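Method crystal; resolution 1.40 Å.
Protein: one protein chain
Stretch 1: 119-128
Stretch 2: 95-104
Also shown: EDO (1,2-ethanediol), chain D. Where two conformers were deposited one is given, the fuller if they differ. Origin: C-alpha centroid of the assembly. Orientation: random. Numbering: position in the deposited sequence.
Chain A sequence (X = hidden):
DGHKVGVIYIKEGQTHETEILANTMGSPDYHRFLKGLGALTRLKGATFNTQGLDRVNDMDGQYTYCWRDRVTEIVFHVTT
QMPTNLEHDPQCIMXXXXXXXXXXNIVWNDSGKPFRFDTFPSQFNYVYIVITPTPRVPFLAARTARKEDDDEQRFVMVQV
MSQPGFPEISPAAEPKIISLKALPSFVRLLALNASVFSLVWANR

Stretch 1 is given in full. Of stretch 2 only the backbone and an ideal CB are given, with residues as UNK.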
# COMPACT_ATOMS: atom_id res chain seq x y z
N THR A 119 -6.46 8.03 -9.75
CA THR A 119 -7.30 7.96 -8.54
C THR A 119 -6.81 8.81 -7.39
O THR A 119 -7.64 9.36 -6.66
CB THR A 119 -7.52 6.51 -8.08
OG1 THR A 119 -8.14 5.78 -9.14
CG2 THR A 119 -8.44 6.44 -6.86
N PHE A 120 -5.49 8.97 -7.22
CA PHE A 120 -4.94 9.62 -6.05
C PHE A 120 -3.96 10.68 -6.54
O PHE A 120 -2.73 10.52 -6.47
CB PHE A 120 -4.17 8.61 -5.18
CG PHE A 120 -4.96 7.41 -4.78
CD1 PHE A 120 -5.98 7.50 -3.81
CD2 PHE A 120 -4.68 6.19 -5.29
CE1 PHE A 120 -6.67 6.34 -3.46
CE2 PHE A 120 -5.36 5.05 -4.94
CZ PHE A 120 -6.38 5.14 -4.05
N PRO A 121 -4.47 11.78 -7.08
CA PRO A 121 -3.59 12.74 -7.76
C PRO A 121 -2.45 13.26 -6.89
O PRO A 121 -2.59 13.71 -5.78
CB PRO A 121 -4.54 13.88 -8.20
CG PRO A 121 -5.85 13.61 -7.53
CD PRO A 121 -5.89 12.17 -7.10
N SER A 122 -1.25 13.12 -7.44
CA SER A 122 -0.06 13.59 -6.79
C SER A 122 1.03 13.54 -7.81
O SER A 122 1.22 12.49 -8.46
CB SER A 122 0.38 12.68 -5.65
OG SER A 122 1.63 13.18 -5.18
N GLN A 123 1.80 14.60 -7.83
CA GLN A 123 2.98 14.63 -8.66
C GLN A 123 4.12 13.76 -8.14
O GLN A 123 5.16 13.70 -8.78
CB GLN A 123 3.51 16.05 -8.81
CG GLN A 123 4.01 16.69 -7.56
CD GLN A 123 4.17 18.19 -7.75
OE1 GLN A 123 4.36 18.66 -8.88
NE2 GLN A 123 4.07 18.95 -6.66
N PHE A 124 3.98 13.17 -6.96
CA PHE A 124 5.02 12.29 -6.39
C PHE A 124 4.68 10.81 -6.47
O PHE A 124 5.54 9.95 -6.20
CB PHE A 124 5.36 12.72 -5.00
CG PHE A 124 5.74 14.17 -4.89
CD1 PHE A 124 4.98 15.05 -4.14
CD2 PHE A 124 6.82 14.66 -5.62
CE1 PHE A 124 5.30 16.39 -4.07
CE2 PHE A 124 7.16 16.03 -5.54
CZ PHE A 124 6.38 16.89 -4.77
N ASN A 125 3.52 10.47 -6.99
CA ASN A 125 3.18 9.07 -7.09
C ASN A 125 3.67 8.55 -8.42
O ASN A 125 3.16 8.91 -9.47
CB ASN A 125 1.70 8.80 -6.98
CG ASN A 125 1.13 8.90 -5.55
OD1 ASN A 125 -0.04 8.55 -5.38
ND2 ASN A 125 1.90 9.27 -4.57
N TYR A 126 4.71 7.74 -8.40
CA TYR A 126 5.31 7.23 -9.62
C TYR A 126 4.81 5.85 -9.96
O TYR A 126 4.73 5.56 -11.16
CB TYR A 126 6.82 7.12 -9.46
CG TYR A 126 7.53 8.43 -9.17
CD1 TYR A 126 6.97 9.65 -9.49
CD2 TYR A 126 8.80 8.41 -8.63
CE1 TYR A 126 7.67 10.84 -9.22
CE2 TYR A 126 9.48 9.59 -8.32
CZ TYR A 126 8.91 10.78 -8.63
OH TYR A 126 9.63 11.95 -8.35
N VAL A 127 4.52 5.00 -9.00
CA VAL A 127 4.21 3.58 -9.19
C VAL A 127 3.09 3.16 -8.29
O VAL A 127 3.13 3.47 -7.08
CB VAL A 127 5.46 2.68 -8.82
CG1 VAL A 127 5.13 1.18 -9.02
CG2 VAL A 127 6.69 3.07 -9.66
N TYR A 128 2.12 2.42 -8.84
CA TYR A 128 1.10 1.71 -8.08
C TYR A 128 1.28 0.21 -8.34
O TYR A 128 1.39 -0.24 -9.50
CB TYR A 128 -0.32 2.12 -8.47
CG TYR A 128 -0.60 3.58 -8.19
CD1 TYR A 128 -0.66 4.49 -9.23
CD2 TYR A 128 -0.72 4.04 -6.87
CE1 TYR A 128 -0.90 5.81 -9.02
CE2 TYR A 128 -0.95 5.38 -6.64
CZ TYR A 128 -1.01 6.24 -7.70
OH TYR A 128 -1.24 7.62 -7.53
N UNK A 95 -4.34 11.49 6.00
CA UNK A 95 -3.91 10.25 5.32
C UNK A 95 -3.26 10.59 4.00
O UNK A 95 -2.23 9.98 3.66
CB UNK A 95 -5.09 9.30 5.10
N UNK A 96 -3.79 11.52 3.24
CA UNK A 96 -3.25 11.90 1.92
C UNK A 96 -1.84 12.37 2.03
O UNK A 96 -1.02 12.17 1.10
CB UNK A 96 -4.10 12.99 1.27
N UNK A 97 -1.47 13.02 3.14
CA UNK A 97 -0.13 13.58 3.26
C UNK A 97 0.91 12.46 3.22
O UNK A 97 2.06 12.75 2.81
CB UNK A 97 0.00 14.39 4.55
N UNK A 98 0.55 11.27 3.64
CA UNK A 98 1.49 10.15 3.55
C UNK A 98 1.51 9.58 2.15
O UNK A 98 2.55 9.61 1.49
CB UNK A 98 1.13 9.06 4.56
N UNK A 99 0.38 9.10 1.67
CA UNK A 99 0.40 8.40 0.37
C UNK A 99 0.67 9.37 -0.77
O UNK A 99 1.33 8.95 -1.74
CB UNK A 99 -0.93 7.67 0.13
N UNK A 100 0.32 10.62 -0.68
CA UNK A 100 0.60 11.58 -1.74
C UNK A 100 2.05 11.96 -1.83
O UNK A 100 2.49 12.47 -2.86
CB UNK A 100 -0.24 12.84 -1.54
N UNK A 101 2.82 11.65 -0.79
CA UNK A 101 4.26 11.92 -0.77
C UNK A 101 5.09 10.65 -0.88
O UNK A 101 6.30 10.73 -0.70
CB UNK A 101 4.64 12.67 0.51
N UNK A 102 4.43 9.52 -1.13
CA UNK A 102 5.12 8.23 -1.32
C UNK A 102 5.24 7.96 -2.79
O UNK A 102 4.26 7.94 -3.53
CB UNK A 102 4.38 7.08 -0.63
N UNK A 103 6.46 7.68 -3.23
CA UNK A 103 6.69 7.38 -4.64
C UNK A 103 5.91 6.12 -5.04
O UNK A 103 5.44 6.01 -6.18
CB UNK A 103 8.18 7.20 -4.92
N UNK A 104 5.88 5.14 -4.17
CA UNK A 104 5.31 3.82 -4.41
C UNK A 104 4.14 3.59 -3.47
O UNK A 104 4.28 3.81 -2.26
CB UNK A 104 6.37 2.73 -4.23
C1 EDO D . -11.43 2.09 -8.77
O1 EDO D . -12.79 2.45 -8.98
C2 EDO D . -10.70 3.38 -8.50
O2 EDO D . -9.53 3.43 -9.27

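Position 95 lies in a helix, and nothing of stretch 1 comes within 5.5 Å of its ideal CB. The visible atoms allow almost any helix-tolerant residue. It is Lys-95, which makes no contact with stretch 1.

Position 96 is also helical, and its CB points sideways. Its CB alone reaches nothing, but the carbonyl of Pro-121 lies further off as an open acceptor. A long side chain with a donor at its end would suit; a shorter one would not reach this oxygen. The residue is Lys-96. It reaches over with chi1 t and chi2 p, and Lys-96 NZ donates a hydrogen bond to Pro-121 O at 2.9 Å.

Positions 97 and 98 have CB atoms out of reach of stretch 1, so the choice is open. They are Arg-97 and His-98, and neither touches it.

Position 99 has helical angles and a sideways CB. The ring of Phe-120 offers an apolar surface beyond it, so a medium or large aliphatic chain would fit. The backbone O also matters: Asn-125 ND2 donates to it at 2.9 Å, whatever the side chain. The residue is Ile-99. Its CD1 comes 4.2 Å from Phe-120 CB.

Position 100 has phi/psi of -73/-15, which any residue could adopt. An ideal CB, however, would sit 2.8 Å from O of position 96, a clash. That favours glycine. It is Gly-100, and its backbone does the work: Ser-122 OG donates to Gly-100 O at 2.6 Å. The same oxygen lies at the edge of the Phe-124 ring.

Position 101 is the third residue of a type I turn running from 99 to 102. Its CB points away, with Phe-124 CD1 5.2 Å from the ideal CB. A small or polar residue is plausible, Asn, Asp or Ser among them. It is Asn-101. Its ND2 donates to Arg-97 O at 2.8 Å, tying the turn back to the helix, and its OD1 lies 3.6 Å from Phe-124 CD1.

At position 102 the CA-to-CB bond points away from stretch 1, which therefore says little about the side chain. Its backbone O is 2.9 Å from Asn-125 ND2. The residue is Asp-102, whose carboxylate is hydrogen-bonded elsewhere in the structure.

Position 103 has its ideal CB 4.0 Å from both Tyr-126 CD2 and Phe-124 O. The Tyr-126 ring presents a face, so a flat aromatic or a large apolar chain would suit. It is Phe-103, the residue most covered by stretch 1. The two rings are nearly parallel, at 8°, but slid apart so that they barely overlap. Phe-103 CD1 is 3.4 Å from Tyr-126 CE2. Phe-103 O accepts from Tyr-126 N at 2.9 Å and from Val-127 N at 3.1 Å.

Position 104 is extended and pairs with Val-127 in a parallel bridge, both side chains on the same face. Beta-branched or other aliphatic residues would suit. It is Val-104, with CG2 4.4 Å from Val-127 CB.

Stretch 2, residues 95-104: KKRHIGNDFV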
# COMPACT_ATOMS: atom_id res chain seq x y z
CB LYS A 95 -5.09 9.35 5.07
CG LYS A 95 -5.88 9.02 6.34
CD LYS A 95 -6.75 7.78 6.16
CE LYS A 95 -7.79 7.59 7.27
NZ LYS A 95 -8.46 6.27 7.21
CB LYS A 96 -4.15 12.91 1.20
CG LYS A 96 -3.78 13.35 -0.16
CD LYS A 96 -3.71 12.21 -1.17
CE LYS A 96 -3.18 12.61 -2.54
NZ LYS A 96 -4.09 13.49 -3.27
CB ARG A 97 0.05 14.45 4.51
CG ARG A 97 0.26 13.64 5.81
CD ARG A 97 0.34 14.62 7.00
NE ARG A 97 1.10 14.07 8.12
CZ ARG A 97 0.59 13.32 9.06
NH1 ARG A 97 1.37 12.92 10.02
NH2 ARG A 97 -0.66 12.90 9.05
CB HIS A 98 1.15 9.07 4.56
CG HIS A 98 1.14 9.56 5.95
ND1 HIS A 98 2.30 9.99 6.56
CD2 HIS A 98 0.16 9.63 6.86
CE1 HIS A 98 1.98 10.37 7.81
NE2 HIS A 98 0.69 10.18 7.99
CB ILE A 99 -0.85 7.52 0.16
CG1 ILE A 99 -2.06 8.41 0.08
CG2 ILE A 99 -0.91 6.42 1.27
CD1 ILE A 99 -2.65 8.43 -1.24
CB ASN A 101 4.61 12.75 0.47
CG ASN A 101 4.22 14.17 0.28
OD1 ASN A 101 4.76 14.90 -0.56
ND2 ASN A 101 3.20 14.58 1.03
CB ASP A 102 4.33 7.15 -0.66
CG ASP A 102 4.34 7.23 0.88
OD1 ASP A 102 5.24 7.87 1.44
OD2 ASP A 102 3.46 6.57 1.48
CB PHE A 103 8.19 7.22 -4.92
CG PHE A 103 9.01 8.50 -4.77
CD1 PHE A 103 8.50 9.74 -5.11
CD2 PHE A 103 10.32 8.41 -4.28
CE1 PHE A 103 9.32 10.91 -4.97
CE2 PHE A 103 11.14 9.54 -4.19
CZ PHE A 103 10.62 10.79 -4.50
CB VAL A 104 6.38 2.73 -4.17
CG1 VAL A 104 5.81 1.37 -4.46
CG2 VAL A 104 7.62 3.03 -5.04
O HOH W 1 2.49 5.98 -5.99
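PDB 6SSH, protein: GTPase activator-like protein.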